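Local atomic coordinates of esterase D (Cellvibrio japonicus, PDB entry 2W87), a protein that probably takes part in plant cell wall degradation and binds calcium and glucuronic acid through this family 35 carbohydrate-binding module. Residues 4-8 / 26-30; 39-45 / 108-114. The contacts are given in a common frame with arbitrary orientation. Residues are numbered along the deposited sequence.

Contact 1: 4-8 / 26-30; sequences LQEAQ and TGSGF. With CA (calcium ion), chain D.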
ATOM      1  N   LEU A   4      -6.381  -2.187  -6.383  1.00 14.53           N
ATOM      2  CA  LEU A   4      -6.989  -1.196  -5.504  1.00 14.22           C
ATOM      3  C   LEU A   4      -6.352   0.158  -5.731  1.00 13.49           C
ATOM      4  O   LEU A   4      -5.138   0.353  -5.554  1.00 12.36           O
ATOM      5  CB  LEU A   4      -6.880  -1.613  -4.023  1.00 14.59           C
ATOM      6  CG  LEU A   4      -7.462  -2.990  -3.716  1.00 14.76           C
ATOM      7  CD1 LEU A   4      -7.157  -3.372  -2.289  1.00 16.73           C
ATOM      8  CD2 LEU A   4      -8.981  -2.998  -3.987  1.00 16.44           C
ATOM      9  N   GLN A   5      -7.209   1.079  -6.140  1.00 12.74           N
ATOM     10  CA  GLN A   5      -6.877   2.479  -6.364  1.00 12.52           C
ATOM     11  C   GLN A   5      -7.547   3.352  -5.289  1.00 12.65           C
ATOM     12  O   GLN A   5      -8.595   3.010  -4.763  1.00 12.04           O
ATOM     13  CB  GLN A   5      -7.382   2.949  -7.733  1.00 12.57           C
ATOM     14  CG  GLN A   5      -6.803   2.208  -8.928  1.00 12.04           C
ATOM     15  CD  GLN A   5      -5.393   2.620  -9.277  1.00 12.77           C
ATOM     16  OE1 GLN A   5      -4.815   3.478  -8.626  1.00 11.59           O
ATOM     17  NE2 GLN A   5      -4.841   2.028 -10.346  1.00 12.98           N
ATOM     18  N   GLU A   6      -6.921   4.493  -4.989  1.00 12.65           N
ATOM     19  CA  GLU A   6      -7.588   5.587  -4.318  1.00 13.08           C
ATOM     20  C   GLU A   6      -8.963   5.835  -4.925  1.00 13.44           C
ATOM     21  O   GLU A   6      -9.165   5.636  -6.137  1.00 13.53           O
ATOM     22  CB  GLU A   6      -6.748   6.858  -4.423  1.00 12.98           C
ATOM     23  CG  GLU A   6      -6.554   7.389  -5.857  1.00 13.18           C
ATOM     24  CD  GLU A   6      -5.611   6.545  -6.734  1.00 12.28           C
ATOM     25  OE1 GLU A   6      -4.714   5.884  -6.162  1.00 11.02           O
ATOM     26  OE2 GLU A   6      -5.736   6.540  -8.002  1.00 12.29           O
ATOM     27  N   ALA A   7      -9.904   6.247  -4.080  1.00 14.30           N
ATOM     28  CA  ALA A   7     -11.221   6.663  -4.535  1.00 16.04           C
ATOM     29  C   ALA A   7     -12.027   5.512  -5.101  1.00 17.02           C
ATOM     30  O   ALA A   7     -12.950   5.749  -5.892  1.00 18.24           O
ATOM     31  CB  ALA A   7     -11.085   7.734  -5.562  1.00 16.94           C
ATOM     32  N   GLN A   8     -11.692   4.281  -4.713  1.00 16.85           N
ATOM     33  CA  GLN A   8     -12.438   3.085  -5.127  1.00 17.42           C
ATOM     34  C   GLN A   8     -12.613   2.140  -3.924  1.00 16.72           C
ATOM     35  O   GLN A   8     -11.913   2.257  -2.910  1.00 16.32           O
ATOM     36  CB  GLN A   8     -11.737   2.392  -6.314  1.00 17.69           C
ATOM     37  CG  GLN A   8     -11.467   3.314  -7.530  1.00 20.51           C
ATOM     38  CD  GLN A   8     -12.737   3.790  -8.272  1.00 23.65           C
ATOM     39  OE1 GLN A   8     -13.760   3.102  -8.293  1.00 26.27           O
ATOM     40  NE2 GLN A   8     -12.648   4.971  -8.910  1.00 25.94           N
ATOM     41  N   THR A  26      -1.756   5.663 -11.936  1.00 14.16           N
ATOM     42  CA  THR A  26      -2.901   5.044 -12.565  1.00 14.13           C
ATOM     43  C   THR A  26      -4.111   5.364 -11.677  1.00 14.44           C
ATOM     44  O   THR A  26      -3.945   5.804 -10.550  1.00 12.58           O
ATOM     45  CB  THR A  26      -2.696   3.532 -12.767  1.00 14.21           C
ATOM     46  OG1 THR A  26      -2.398   2.886 -11.531  1.00 13.02           O
ATOM     47  CG2 THR A  26      -1.547   3.273 -13.742  1.00 13.96           C
ATOM     48  N   GLY A  27      -5.328   5.203 -12.183  1.00 14.85           N
ATOM     49  CA  GLY A  27      -6.485   5.694 -11.443  1.00 14.81           C
ATOM     50  C   GLY A  27      -6.509   7.209 -11.392  1.00 14.89           C
ATOM     51  O   GLY A  27      -5.964   7.857 -12.271  1.00 16.21           O
ATOM     52  N   SER A  28      -7.143   7.789 -10.370  1.00 14.40           N
ATOM     53  CA  SER A  28      -7.280   9.224 -10.292  1.00 15.13           C
ATOM     54  C   SER A  28      -6.102   9.919  -9.584  1.00 14.08           C
ATOM     55  O   SER A  28      -6.046  11.157  -9.509  1.00 14.38           O
ATOM     56  CB  SER A  28      -8.596   9.598  -9.622  1.00 15.16           C
ATOM     57  OG  SER A  28      -8.697   8.994  -8.339  1.00 16.79           O
ATOM     58  N   GLY A  29      -5.142   9.145  -9.080  1.00 13.13           N
ATOM     59  CA  GLY A  29      -3.993   9.748  -8.413  1.00 11.98           C
ATOM     60  C   GLY A  29      -3.129   8.760  -7.638  1.00 11.43           C
ATOM     61  O   GLY A  29      -2.959   7.611  -8.033  1.00 10.47           O
ATOM     62  N   PHE A  30      -2.591   9.241  -6.528  1.00 10.34           N
ATOM     63  CA  PHE A  30      -1.733   8.448  -5.666  1.00  9.87           C
ATOM     64  C   PHE A  30      -1.855   8.957  -4.244  1.00  9.74           C
ATOM     65  O   PHE A  30      -2.249  10.101  -4.018  1.00  9.46           O
ATOM     66  CB  PHE A  30      -0.287   8.515  -6.143  1.00  9.81           C
ATOM     67  CG  PHE A  30       0.243   9.915  -6.340  1.00 10.42           C
ATOM     68  CD1 PHE A  30       0.762  10.638  -5.283  1.00  9.98           C
ATOM     69  CD2 PHE A  30       0.234  10.502  -7.595  1.00 10.42           C
ATOM     70  CE1 PHE A  30       1.256  11.908  -5.472  1.00 11.25           C
ATOM     71  CE2 PHE A  30       0.733  11.762  -7.793  1.00 10.99           C
ATOM     72  CZ  PHE A  30       1.248  12.472  -6.736  1.00  9.96           C
TER
HETATM   73 CA    CA D1149      -3.564   5.316  -8.282  1.00 10.97          CA
HETATM   74  O   HOH W   1      -9.048   5.905  -8.883  1.00 18.00           O
HETATM   75  O   HOH W   2     -11.272   7.499  -9.169  1.00 25.83           O
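A calcium ion joins the two segments. Glu6 binds it with both carboxylate oxygens, OE1 and OE2, each 2.5 Å from CA. The side chain of Gln5 is a further ligand. From 26-30 come two backbone carbonyls, Thr26 O and Gly29 O, both 2.4 Å from the ion. Asp124 of strand 122-129 completes the site. Oxygens that would otherwise repel, such as Glu6 OE2 and Gly29 O at 3.0 Å, are held together by the shared metal. This is one of two calcium sites of the β-sandwich module. The ligands of these two segments lie on two tight turns: type II from Gln5 to Gln8 and type II' from Thr26 to Gly29. Gly27 suits the second turn with its positive phi, and a CB there would clash with Glu6 OE2. Gly29 N donates a hydrogen bond to Glu6 OE2 (2.9 Å). Water 1 donates to Glu6 O (2.8 Å) and accepts from Ser28 N (3.1 Å). Water 2 connects Gln8 NE2 (2.9 Å) with Ser28 OG (3.1 Å).

Contact 2: 39-45 / 108-114; sequences AAVVWAI and NIVQLSA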
ATOM      1  N   ALA A  39       3.033   7.417   9.447  1.00 11.46           N
ATOM      2  CA  ALA A  39       1.994   7.811   8.487  1.00 11.01           C
ATOM      3  C   ALA A  39       1.687   6.639   7.544  1.00 11.11           C
ATOM      4  O   ALA A  39       2.593   6.009   7.008  1.00 10.22           O
ATOM      5  CB  ALA A  39       2.405   9.066   7.728  1.00 10.92           C
ATOM      6  N   ALA A  40       0.395   6.364   7.346  1.00 11.14           N
ATOM      7  CA  ALA A  40      -0.042   5.146   6.684  1.00 10.95           C
ATOM      8  C   ALA A  40      -0.950   5.327   5.473  1.00 10.38           C
ATOM      9  O   ALA A  40      -1.586   6.397   5.264  1.00  9.66           O
ATOM     10  CB  ALA A  40      -0.683   4.199   7.694  1.00 11.23           C
ATOM     11  N   VAL A  41      -0.974   4.261   4.665  1.00  9.24           N
ATOM     12  CA  VAL A  41      -2.000   4.051   3.653  1.00 10.00           C
ATOM     13  C   VAL A  41      -2.671   2.770   4.053  1.00  9.62           C
ATOM     14  O   VAL A  41      -1.987   1.798   4.439  1.00  9.74           O
ATOM     15  CB  VAL A  41      -1.437   3.964   2.207  1.00 10.06           C
ATOM     16  CG1 VAL A  41      -2.595   3.833   1.189  1.00 10.29           C
ATOM     17  CG2 VAL A  41      -0.593   5.192   1.913  1.00 10.16           C
ATOM     18  N   VAL A  42      -4.002   2.745   3.976  1.00  9.07           N
ATOM     19  CA  VAL A  42      -4.776   1.593   4.450  1.00  9.82           C
ATOM     20  C   VAL A  42      -5.780   1.116   3.398  1.00 10.79           C
ATOM     21  O   VAL A  42      -6.508   1.926   2.796  1.00 10.69           O
ATOM     22  CB  VAL A  42      -5.526   1.886   5.784  1.00  9.70           C
ATOM     23  CG1 VAL A  42      -6.220   0.635   6.324  1.00 11.43           C
ATOM     24  CG2 VAL A  42      -4.588   2.466   6.834  1.00  9.92           C
ATOM     25  N   TRP A  43      -5.779  -0.203   3.183  1.00 10.77           N
ATOM     26  CA  TRP A  43      -6.707  -0.896   2.300  1.00 10.96           C
ATOM     27  C   TRP A  43      -7.421  -1.981   3.062  1.00 11.50           C
ATOM     28  O   TRP A  43      -6.993  -2.400   4.137  1.00 11.16           O
ATOM     29  CB  TRP A  43      -5.979  -1.572   1.134  1.00 11.08           C
ATOM     30  CG  TRP A  43      -5.112  -0.679   0.307  1.00 11.03           C
ATOM     31  CD1 TRP A  43      -5.479   0.009  -0.772  1.00 10.37           C
ATOM     32  CD2 TRP A  43      -3.722  -0.413   0.518  1.00 11.71           C
ATOM     33  NE1 TRP A  43      -4.411   0.722  -1.276  1.00 11.42           N
ATOM     34  CE2 TRP A  43      -3.311   0.466  -0.503  1.00 11.55           C
ATOM     35  CE3 TRP A  43      -2.785  -0.842   1.460  1.00 11.88           C
ATOM     36  CZ2 TRP A  43      -2.009   0.918  -0.610  1.00 12.19           C
ATOM     37  CZ3 TRP A  43      -1.482  -0.394   1.341  1.00 11.73           C
ATOM     38  CH2 TRP A  43      -1.112   0.482   0.331  1.00 12.13           C
ATOM     39  N   ALA A  44      -8.483  -2.497   2.457  1.00 11.86           N
ATOM     40  CA  ALA A  44      -9.242  -3.596   3.046  1.00 11.99           C
ATOM     41  C   ALA A  44      -9.543  -4.625   1.966  1.00 12.24           C
ATOM     42  O   ALA A  44     -10.072  -4.280   0.907  1.00 12.57           O
ATOM     43  CB  ALA A  44     -10.529  -3.114   3.650  1.00 12.24           C
ATOM     44  N   ILE A  45      -9.233  -5.883   2.259  1.00 12.26           N
ATOM     45  CA  ILE A  45      -9.414  -6.980   1.305  1.00 12.77           C
ATOM     46  C   ILE A  45     -10.224  -8.079   1.965  1.00 12.84           C
ATOM     47  O   ILE A  45      -9.902  -8.489   3.070  1.00 11.63           O
ATOM     48  CB  ILE A  45      -8.049  -7.585   0.925  1.00 13.00           C
ATOM     49  CG1 ILE A  45      -7.100  -6.507   0.358  1.00 14.95           C
ATOM     50  CG2 ILE A  45      -8.237  -8.682  -0.066  1.00 14.77           C
ATOM     51  CD1 ILE A  45      -5.617  -6.873   0.604  1.00 16.72           C
ATOM     52  N   ASN A 108      -9.463  -8.357   5.830  1.00 12.19           N
ATOM     53  CA  ASN A 108      -8.054  -8.086   6.076  1.00 11.34           C
ATOM     54  C   ASN A 108      -7.821  -6.605   5.840  1.00 11.42           C
ATOM     55  O   ASN A 108      -7.847  -6.157   4.678  1.00 10.36           O
ATOM     56  CB  ASN A 108      -7.204  -8.863   5.074  1.00 11.34           C
ATOM     57  CG  ASN A 108      -7.283 -10.353   5.270  1.00 12.48           C
ATOM     58  OD1 ASN A 108      -6.399 -10.947   5.903  1.00 13.37           O
ATOM     59  ND2 ASN A 108      -8.317 -10.984   4.683  1.00 11.77           N
ATOM     60  N   ILE A 109      -7.647  -5.842   6.927  1.00 10.81           N
ATOM     61  CA  ILE A 109      -7.295  -4.440   6.841  1.00 11.69           C
ATOM     62  C   ILE A 109      -5.770  -4.384   6.788  1.00 12.01           C
ATOM     63  O   ILE A 109      -5.081  -4.812   7.705  1.00 12.72           O
ATOM     64  CB  ILE A 109      -7.894  -3.610   8.013  1.00 10.81           C
ATOM     65  CG1 ILE A 109      -9.428  -3.680   7.962  1.00 11.04           C
ATOM     66  CG2 ILE A 109      -7.452  -2.179   7.937  1.00 11.70           C
ATOM     67  CD1 ILE A 109     -10.119  -3.080   9.176  1.00 12.96           C
ATOM     68  N   VAL A 110      -5.268  -3.921   5.660  1.00 12.24           N
ATOM     69  CA  VAL A 110      -3.849  -3.866   5.389  1.00 12.50           C
ATOM     70  C   VAL A 110      -3.351  -2.422   5.568  1.00 12.25           C
ATOM     71  O   VAL A 110      -3.785  -1.525   4.855  1.00 11.42           O
ATOM     72  CB  VAL A 110      -3.581  -4.353   3.967  1.00 12.52           C
ATOM     73  CG1 VAL A 110      -2.093  -4.194   3.626  1.00 13.81           C
ATOM     74  CG2 VAL A 110      -4.057  -5.799   3.802  1.00 13.75           C
ATOM     75  N   GLN A 111      -2.491  -2.199   6.549  1.00 12.18           N
ATOM     76  CA  GLN A 111      -1.947  -0.879   6.827  1.00 13.55           C
ATOM     77  C   GLN A 111      -0.458  -0.861   6.522  1.00 12.70           C
ATOM     78  O   GLN A 111       0.319  -1.598   7.142  1.00 13.03           O
ATOM     79  CB  GLN A 111      -2.212  -0.468   8.282  1.00 13.86           C
ATOM     80  CG  GLN A 111      -1.592   0.854   8.675  1.00 16.60           C
ATOM     81  CD  GLN A 111      -2.152   1.461   9.977  1.00 17.31           C
ATOM     82  OE1 GLN A 111      -3.253   1.142  10.409  1.00 21.57           O
ATOM     83  NE2 GLN A 111      -1.370   2.345  10.601  1.00 21.34           N
ATOM     84  N   LEU A 112      -0.074  -0.019   5.567  1.00 11.98           N
ATOM     85  CA  LEU A 112       1.316   0.214   5.245  1.00 11.54           C
ATOM     86  C   LEU A 112       1.716   1.551   5.889  1.00 11.94           C
ATOM     87  O   LEU A 112       1.172   2.589   5.542  1.00 10.87           O
ATOM     88  CB  LEU A 112       1.501   0.239   3.742  1.00 11.72           C
ATOM     89  CG  LEU A 112       2.891   0.603   3.225  1.00 12.42           C
ATOM     90  CD1 LEU A 112       3.838  -0.531   3.526  1.00 11.25           C
ATOM     91  CD2 LEU A 112       2.864   0.950   1.717  1.00 12.76           C
ATOM     92  N   SER A 113       2.656   1.512   6.832  1.00 12.02           N
ATOM     93  CA  SER A 113       3.042   2.678   7.609  0.50 11.43           C
ATOM     94  C   SER A 113       4.531   2.992   7.447  1.00 11.88           C
ATOM     95  O   SER A 113       5.359   2.078   7.390  1.00 12.26           O
ATOM     96  CB  SER A 113       2.732   2.466   9.101  0.50 11.46           C
ATOM     97  OG  SER A 113       1.394   2.036   9.326  0.50  7.77           O
ATOM     98  N   ALA A 114       4.856   4.276   7.400  1.00 11.21           N
ATOM     99  CA  ALA A 114       6.230   4.722   7.276  1.00 11.41           C
ATOM    100  C   ALA A 114       7.080   4.313   8.470  1.00 11.90           C
ATOM    101  O   ALA A 114       6.655   4.480   9.607  1.00 12.52           O
ATOM    102  CB  ALA A 114       6.227   6.207   7.169  1.00 10.48           C
TER
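Trp43, Ile45, Val110 and Leu112 form the apolar centre on one face of this strand pair. Leu112 CB lies at the edge of the Trp43 ring, 3.9 Å from CZ3. Val110 CG1 is 4.1 Å from Trp43 CE3, and Val110 CG2 is 3.7 Å from Ile45 CD1. Val41 points to the same face. Leu126 and Val128 of strand 122-129 cover part of it, against Trp43 and Ile45 respectively. On the other face Val42 CG1 meets Ile109 CG2 at 3.5 Å. Between the faces runs the antiparallel backbone pairing. Val41 with Leu112, Trp43 with Val110 and Ile45 with Asn108 are hydrogen-bonded pairs, with N to O distances of 2.8 to 2.9 Å in both directions. Ala114 N to Ala39 O, 2.9 Å, adds a bond at one end. At the other end Asn108 ND2 gives a weak bond to Ile45 O (3.4 Å), while Asn108 OD1 accepts from Val104 N. At the polar edge Gln111 NE2 donates to Ser113 OG within its own strand, 3.1 Å. One face packs on strand 122-129 of the second sheet, as in a β-sandwich, here the jelly-roll of the CBM6/CBM35 type.

In the fold
Strand 2-5, which leads into contact 1, belongs to the sheet facing that of contact 2; the centres of the contacts are about 15 Å apart. Leu4, just before the calcium ligands of contact 1, reaches contact 2 across the core. Its CB is 3.9 Å from Trp43 CD1, and its CD1 is 4.1 Å from Ile45 CG1. Along the chain contact 1 closes before contact 2 opens. Phe30 brings contact 1 to the sugar site, while contact 2 only comes near it at its Ala39 end. The Phe30 side chain is about 4 Å from the glucuronic acid and about 8 Å from the second calcium. That of Ala39 is about 9 Å from the sugar and about 8 Å from a calcium.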